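Local coordinates for protein TqaA (Penicillium aethiopicum, PDB 5DLK) that probably closes a fungal nonribosomal peptide into a macrocycle, this chain being the terminal condensation-like domain of a much longer synthetase, at residues 68-74 / 408-414; 121-125 / 139-144. All coordinates share one frame. Residue numbers count along the deposited sequence, not the author numbering.

Interaction 1 (68-74 / 408-414)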
loop_
_atom_site.group_PDB
_atom_site.type_symbol
_atom_site.label_atom_id
_atom_site.label_comp_id
_atom_site.label_asym_id
_atom_site.label_seq_id
_atom_site.Cartn_x
_atom_site.Cartn_y
_atom_site.Cartn_z
ATOM N N HIS A 68 -6.953 -1.961 -8.342
ATOM C CA HIS A 68 -6.280 -3.051 -9.036
ATOM C C HIS A 68 -7.265 -4.104 -9.497
ATOM O O HIS A 68 -8.286 -4.333 -8.851
ATOM C CB HIS A 68 -5.259 -3.736 -8.133
ATOM C CG HIS A 68 -3.977 -2.974 -7.986
ATOM N ND1 HIS A 68 -3.911 -1.741 -7.375
ATOM C CD2 HIS A 68 -2.718 -3.270 -8.383
ATOM C CE1 HIS A 68 -2.660 -1.307 -7.405
ATOM N NE2 HIS A 68 -1.914 -2.223 -7.999
ATOM N N SER A 69 -6.928 -4.740 -10.613
ATOM C CA SER A 69 -7.569 -5.984 -11.028
ATOM C C SER A 69 -6.493 -7.052 -11.032
ATOM O O SER A 69 -5.578 -7.006 -11.859
ATOM C CB SER A 69 -8.194 -5.850 -12.421
ATOM O OG SER A 69 -8.835 -7.067 -12.787
ATOM N N TYR A 70 -6.596 -8.009 -10.114
ATOM C CA TYR A 70 -5.650 -9.110 -10.064
ATOM C C TYR A 70 -6.210 -10.268 -10.898
ATOM O O TYR A 70 -7.273 -10.796 -10.589
ATOM C CB TYR A 70 -5.390 -9.542 -8.627
ATOM C CG TYR A 70 -4.565 -8.524 -7.864
ATOM C CD1 TYR A 70 -3.257 -8.258 -8.244
ATOM C CD2 TYR A 70 -5.094 -7.832 -6.779
ATOM C CE1 TYR A 70 -2.493 -7.325 -7.565
ATOM C CE2 TYR A 70 -4.328 -6.894 -6.084
ATOM C CZ TYR A 70 -3.027 -6.650 -6.492
ATOM O OH TYR A 70 -2.231 -5.733 -5.822
ATOM N N ASN A 71 -5.474 -10.639 -11.937
ATOM C CA ASN A 71 -6.013 -11.481 -13.012
ATOM C C ASN A 71 -5.332 -12.837 -13.076
ATOM O O ASN A 71 -4.112 -12.922 -13.177
ATOM C CB ASN A 71 -5.852 -10.784 -14.353
ATOM C CG ASN A 71 -6.431 -9.398 -14.352
ATOM O OD1 ASN A 71 -7.389 -9.117 -13.631
ATOM N ND2 ASN A 71 -5.847 -8.511 -15.156
ATOM N N TRP A 72 -6.131 -13.896 -13.040
ATOM C CA TRP A 72 -5.597 -15.244 -13.060
ATOM C C TRP A 72 -6.089 -15.991 -14.293
ATOM O O TRP A 72 -7.274 -16.272 -14.399
ATOM C CB TRP A 72 -6.010 -15.987 -11.803
ATOM C CG TRP A 72 -5.466 -15.351 -10.556
ATOM C CD1 TRP A 72 -6.133 -14.535 -9.685
ATOM C CD2 TRP A 72 -4.129 -15.457 -10.074
ATOM N NE1 TRP A 72 -5.288 -14.141 -8.669
ATOM C CE2 TRP A 72 -4.051 -14.695 -8.887
ATOM C CE3 TRP A 72 -2.987 -16.132 -10.523
ATOM C CZ2 TRP A 72 -2.881 -14.602 -8.141
ATOM C CZ3 TRP A 72 -1.822 -16.028 -9.781
ATOM C CH2 TRP A 72 -1.779 -15.265 -8.606
ATOM N N THR A 73 -5.182 -16.304 -15.210
ATOM C CA THR A 73 -5.549 -17.063 -16.404
ATOM C C THR A 73 -5.360 -18.542 -16.095
ATOM O O THR A 73 -4.248 -18.989 -15.823
ATOM C CB THR A 73 -4.708 -16.667 -17.626
ATOM O OG1 THR A 73 -4.819 -15.259 -17.852
ATOM C CG2 THR A 73 -5.188 -17.409 -18.881
ATOM N N ILE A 74 -6.462 -19.287 -16.140
ATOM C CA ILE A 74 -6.491 -20.682 -15.712
ATOM C C ILE A 74 -6.748 -21.583 -16.923
ATOM O O ILE A 74 -7.752 -21.416 -17.605
ATOM C CB ILE A 74 -7.584 -20.921 -14.662
ATOM C CG1 ILE A 74 -7.442 -19.932 -13.490
ATOM C CG2 ILE A 74 -7.534 -22.354 -14.150
ATOM C CD1 ILE A 74 -8.601 -19.971 -12.513
ATOM N N VAL A 408 -1.922 -22.004 -14.038
ATOM C CA VAL A 408 -2.465 -20.727 -13.593
ATOM C C VAL A 408 -1.405 -19.633 -13.736
ATOM O O VAL A 408 -0.305 -19.764 -13.206
ATOM C CB VAL A 408 -2.954 -20.795 -12.131
ATOM C CG1 VAL A 408 -3.536 -19.463 -11.715
ATOM C CG2 VAL A 408 -3.990 -21.908 -11.956
ATOM N N GLN A 409 -1.742 -18.568 -14.462
ATOM C CA GLN A 409 -0.803 -17.476 -14.718
ATOM C C GLN A 409 -1.321 -16.143 -14.178
ATOM O O GLN A 409 -2.500 -15.815 -14.328
ATOM C CB GLN A 409 -0.523 -17.361 -16.219
ATOM C CG GLN A 409 0.403 -18.449 -16.761
ATOM C CD GLN A 409 1.841 -18.271 -16.294
ATOM O OE1 GLN A 409 2.362 -19.080 -15.524
ATOM N NE2 GLN A 409 2.490 -17.207 -16.765
ATOM N N TYR A 410 -0.422 -15.375 -13.569
ATOM C CA TYR A 410 -0.758 -14.090 -12.958
ATOM C C TYR A 410 -0.525 -12.911 -13.890
ATOM O O TYR A 410 0.445 -12.887 -14.635
ATOM C CB TYR A 410 0.077 -13.889 -11.685
ATOM C CG TYR A 410 0.047 -12.486 -11.103
ATOM C CD1 TYR A 410 -0.902 -12.138 -10.153
ATOM C CD2 TYR A 410 0.988 -11.521 -11.478
ATOM C CE1 TYR A 410 -0.929 -10.871 -9.593
ATOM C CE2 TYR A 410 0.962 -10.237 -10.923
ATOM C CZ TYR A 410 -0.000 -9.928 -9.980
ATOM O OH TYR A 410 -0.058 -8.676 -9.421
ATOM N N SER A 411 -1.415 -11.928 -13.826
ATOM C CA SER A 411 -1.184 -10.628 -14.439
ATOM C C SER A 411 -2.092 -9.618 -13.737
ATOM O O SER A 411 -2.913 -10.004 -12.918
ATOM C CB SER A 411 -1.450 -10.666 -15.951
ATOM O OG SER A 411 -2.816 -10.885 -16.223
ATOM N N LYS A 412 -1.965 -8.331 -14.048
ATOM C CA LYS A 412 -2.829 -7.363 -13.368
ATOM C C LYS A 412 -3.076 -6.123 -14.193
ATOM O O LYS A 412 -2.320 -5.814 -15.128
ATOM C CB LYS A 412 -2.224 -6.972 -12.005
ATOM C CG LYS A 412 -0.920 -6.182 -12.127
ATOM C CD LYS A 412 -0.430 -5.696 -10.776
ATOM C CE LYS A 412 0.951 -5.037 -10.908
ATOM N NZ LYS A 412 0.909 -3.974 -11.922
ATOM N N PHE A 413 -4.166 -5.437 -13.868
ATOM C CA PHE A 413 -4.404 -4.082 -14.324
ATOM C C PHE A 413 -4.284 -3.213 -13.062
ATOM O O PHE A 413 -4.647 -3.662 -11.973
ATOM C CB PHE A 413 -5.785 -3.879 -14.932
ATOM C CG PHE A 413 -6.180 -4.891 -15.982
ATOM C CD1 PHE A 413 -5.277 -5.349 -16.925
ATOM C CD2 PHE A 413 -7.488 -5.371 -16.016
ATOM C CE1 PHE A 413 -5.681 -6.275 -17.902
ATOM C CE2 PHE A 413 -7.889 -6.298 -16.980
ATOM C CZ PHE A 413 -6.985 -6.743 -17.915
ATOM N N ALA A 414 -3.834 -1.973 -13.210
ATOM C CA ALA A 414 -3.691 -1.100 -12.039
ATOM C C ALA A 414 -3.834 0.391 -12.383
ATOM O O ALA A 414 -3.383 0.853 -13.436
ATOM C CB ALA A 414 -2.347 -1.366 -11.361
HETATM O O HOH W 1 -3.961 -8.959 -17.330
HETATM O O HOH W 2 -3.254 -13.701 -16.262
#
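Antiparallel strands pay for their backbone polarity in pairs, and strands 68-74 and 408-414 do so three times over. At Ser69 and Phe413, N of each donates to O of the other at 2.9 Å; Asn71 and Ser411 repeat this, as do Thr73 and Gln409. The intervening residues of 68-74 turn their backbone groups to strand 169-177, while 408-414 forms the sheet's border; its arrival from the late part of the chain is the lobe crossover of condensation-type domains.

The face bearing Asn71 mixes polar groups with Phe413 and is covered by helix 132-144; two waters serve the polar groups. Ser69 OG donates to Asn71 OD1 (2.6 Å); Asn71 ND2 donates to water 1 (2.9 Å), which also bonds Ser411 OG. Water 2 joins Ser411 OG and Thr73 OG1 and donates to Gln409 O. On the other face Tyr410 turns its ring edge to the face of Trp72, and Ala414 CB makes a CH-pi contact 3.7 Å from the His68 ring centroid. The backbone bonds, indifferent to sequence, hold the strands together; the side-chain, water and aromatic contacts, which depend on which residues face each other, can select this register.

Interaction 2 (121-125 / 139-144)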
loop_
_atom_site.group_PDB
_atom_site.type_symbol
_atom_site.label_atom_id
_atom_site.label_comp_id
_atom_site.label_asym_id
_atom_site.label_seq_id
_atom_site.Cartn_x
_atom_site.Cartn_y
_atom_site.Cartn_z
ATOM N N VAL A 121 -20.753 -13.145 -8.653
ATOM C CA VAL A 121 -19.681 -13.032 -9.642
ATOM C C VAL A 121 -20.205 -12.532 -10.983
ATOM O O VAL A 121 -21.235 -12.997 -11.458
ATOM C CB VAL A 121 -18.975 -14.385 -9.835
ATOM C CG1 VAL A 121 -17.917 -14.304 -10.913
ATOM C CG2 VAL A 121 -18.376 -14.855 -8.503
ATOM N N ARG A 122 -19.520 -11.563 -11.582
ATOM C CA ARG A 122 -19.844 -11.152 -12.940
ATOM C C ARG A 122 -19.235 -12.194 -13.877
ATOM O O ARG A 122 -18.047 -12.522 -13.790
ATOM C CB ARG A 122 -19.322 -9.741 -13.232
ATOM C CG ARG A 122 -19.488 -9.281 -14.664
ATOM C CD ARG A 122 -19.032 -7.834 -14.867
ATOM N NE ARG A 122 -17.579 -7.685 -14.711
ATOM C CZ ARG A 122 -16.911 -6.572 -15.000
ATOM N NH1 ARG A 122 -17.559 -5.509 -15.462
ATOM N NH2 ARG A 122 -15.590 -6.525 -14.833
ATOM N N GLU A 123 -20.053 -12.755 -14.759
ATOM C CA GLU A 123 -19.588 -13.878 -15.563
ATOM C C GLU A 123 -19.814 -13.601 -17.031
ATOM O O GLU A 123 -20.845 -13.046 -17.407
ATOM C CB GLU A 123 -20.298 -15.177 -15.165
ATOM C CG GLU A 123 -20.177 -15.512 -13.697
ATOM C CD GLU A 123 -19.988 -16.991 -13.451
ATOM O OE1 GLU A 123 -19.546 -17.705 -14.375
ATOM O OE2 GLU A 123 -20.273 -17.433 -12.320
ATOM N N VAL A 124 -18.828 -13.971 -17.840
ATOM C CA VAL A 124 -18.914 -13.823 -19.282
ATOM C C VAL A 124 -18.607 -15.157 -19.952
ATOM O O VAL A 124 -17.594 -15.783 -19.657
ATOM C CB VAL A 124 -17.926 -12.759 -19.815
ATOM C CG1 VAL A 124 -18.014 -12.666 -21.324
ATOM C CG2 VAL A 124 -18.186 -11.397 -19.170
ATOM N N GLN A 125 -19.489 -15.599 -20.846
ATOM C CA GLN A 125 -19.169 -16.726 -21.716
ATOM C C GLN A 125 -18.861 -16.143 -23.082
ATOM O O GLN A 125 -19.725 -15.534 -23.699
ATOM C CB GLN A 125 -20.325 -17.744 -21.783
ATOM C CG GLN A 125 -20.601 -18.465 -20.465
ATOM C CD GLN A 125 -21.488 -17.662 -19.503
ATOM O OE1 GLN A 125 -22.583 -17.223 -19.867
ATOM N NE2 GLN A 125 -21.010 -17.467 -18.267
ATOM N N LEU A 139 -13.661 -4.388 -20.451
ATOM C CA LEU A 139 -14.562 -4.011 -19.373
ATOM C C LEU A 139 -13.830 -3.066 -18.403
ATOM O O LEU A 139 -14.410 -2.103 -17.899
ATOM C CB LEU A 139 -15.073 -5.251 -18.622
ATOM C CG LEU A 139 -16.037 -6.137 -19.429
ATOM C CD1 LEU A 139 -16.282 -7.398 -18.621
ATOM C CD2 LEU A 139 -17.326 -5.376 -19.686
ATOM N N TRP A 140 -12.556 -3.356 -18.175
ATOM C CA TRP A 140 -11.699 -2.521 -17.306
ATOM C C TRP A 140 -11.605 -1.083 -17.821
ATOM O O TRP A 140 -11.985 -0.137 -17.128
ATOM C CB TRP A 140 -10.310 -3.142 -17.223
ATOM C CG TRP A 140 -9.292 -2.378 -16.391
ATOM C CD1 TRP A 140 -8.228 -1.656 -16.860
ATOM C CD2 TRP A 140 -9.232 -2.295 -14.954
ATOM N NE1 TRP A 140 -7.503 -1.138 -15.802
ATOM C CE2 TRP A 140 -8.104 -1.504 -14.626
ATOM C CE3 TRP A 140 -10.013 -2.821 -13.918
ATOM C CZ2 TRP A 140 -7.740 -1.224 -13.298
ATOM C CZ3 TRP A 140 -9.656 -2.533 -12.596
ATOM C CH2 TRP A 140 -8.526 -1.746 -12.303
ATOM N N ASP A 141 -11.116 -0.923 -19.047
ATOM C CA ASP A 141 -10.985 0.393 -19.670
ATOM C C ASP A 141 -12.293 1.066 -20.037
ATOM O O ASP A 141 -12.366 2.288 -20.116
ATOM C CB ASP A 141 -10.120 0.295 -20.927
ATOM C CG ASP A 141 -8.658 0.065 -20.606
ATOM O OD1 ASP A 141 -8.210 0.495 -19.517
ATOM O OD2 ASP A 141 -7.954 -0.536 -21.438
ATOM N N GLY A 142 -13.331 0.275 -20.290
ATOM C CA GLY A 142 -14.568 0.837 -20.782
ATOM C C GLY A 142 -15.506 1.269 -19.679
ATOM O O GLY A 142 -16.349 2.136 -19.892
ATOM N N LYS A 143 -15.381 0.674 -18.497
ATOM C CA LYS A 143 -16.282 1.080 -17.434
ATOM C C LYS A 143 -15.771 0.835 -16.014
ATOM O O LYS A 143 -16.063 1.634 -15.123
ATOM C CB LYS A 143 -17.653 0.398 -17.615
ATOM C CG LYS A 143 -17.663 -1.109 -17.461
ATOM C CD LYS A 143 -19.070 -1.694 -17.778
ATOM C CE LYS A 143 -20.140 -1.225 -16.800
ATOM N NZ LYS A 143 -19.950 -1.802 -15.437
ATOM N N ASP A 144 -15.006 -0.228 -15.786
ATOM C CA ASP A 144 -14.664 -0.585 -14.408
ATOM C C ASP A 144 -13.842 0.526 -13.699
ATOM O O ASP A 144 -14.226 0.959 -12.611
ATOM C CB ASP A 144 -13.906 -1.919 -14.345
ATOM C CG ASP A 144 -14.769 -3.112 -14.791
ATOM O OD1 ASP A 144 -15.999 -2.944 -14.941
ATOM O OD2 ASP A 144 -14.213 -4.215 -14.974
#
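Arg122 lays one face of its guanidinium against Leu139, with CZ 3.8 Å from Leu139 CD1, and reaches past it to the last turn of the helix. The setting is a beta-alpha-beta unit: strand 122-125, helix 132-144 and the parallel strand 158-163, the helix packing on the sheet of this condensation-type domain. A general principle is at work here. Where a helix stands well off an edge strand, side chains reaching from both can span the gap. The axes of strand 122-125 and helix 139-144 approach no closer than 14.1 Å, and the segments bury just 179 Å² between them.

Arg122 covers much of that gap with a chain extended except for a bend at chi3, and Asp144 meets it from the helix. Its two terminal nitrogens meet the Asp144 carboxylate side by side, in a bidentate salt bridge near the guanidinium plane, so that the same group is gripped at its edge while Leu139 lies over its face. Both ends are further held: Arg122 NE bonds Thr160 on the adjacent strand, and Asp144 OD2 also accepts from Gln175 of strand 169-177. Val124, two residues on and pointing the same way, adds a looser apolar contact, its CG2 4.5 Å from Leu139 CD1.

At the helix end, Leu139 O accepts both the alpha-type bond from Lys143 N (3.0 Å) and the pi-type bond from Asp144 N (2.9 Å). Lys143 NZ lies 4.4 Å from Arg122 NH1, a like-charged neighbour. The salt bridge itself measures 3.0 Å from Arg122 NH1 to Asp144 OD1 and 2.7 Å from Arg122 NH2 to Asp144 OD2.

Overall arrangement
The two contacts belong to one five-stranded mixed sheet and its covering helix, with centres 14 Å apart. Strand 122-125 is one outer strand and 407-415 the other, so interaction 2 sits at one border and interaction 1 at the opposite one. Along the chain, 68-74 comes first, then both segments of interaction 2, and 408-414 only after another 263 residues; the late strand thus returns to complete a sheet begun early. Helix 132-144 connects the two: Trp140 packs on interaction 1, its CE2 3.3 Å from Phe413 CB and its CZ3 3.6 Å from Ser69 CB. One helix therefore ties a local beta-alpha-beta unit to a strand distant in sequence.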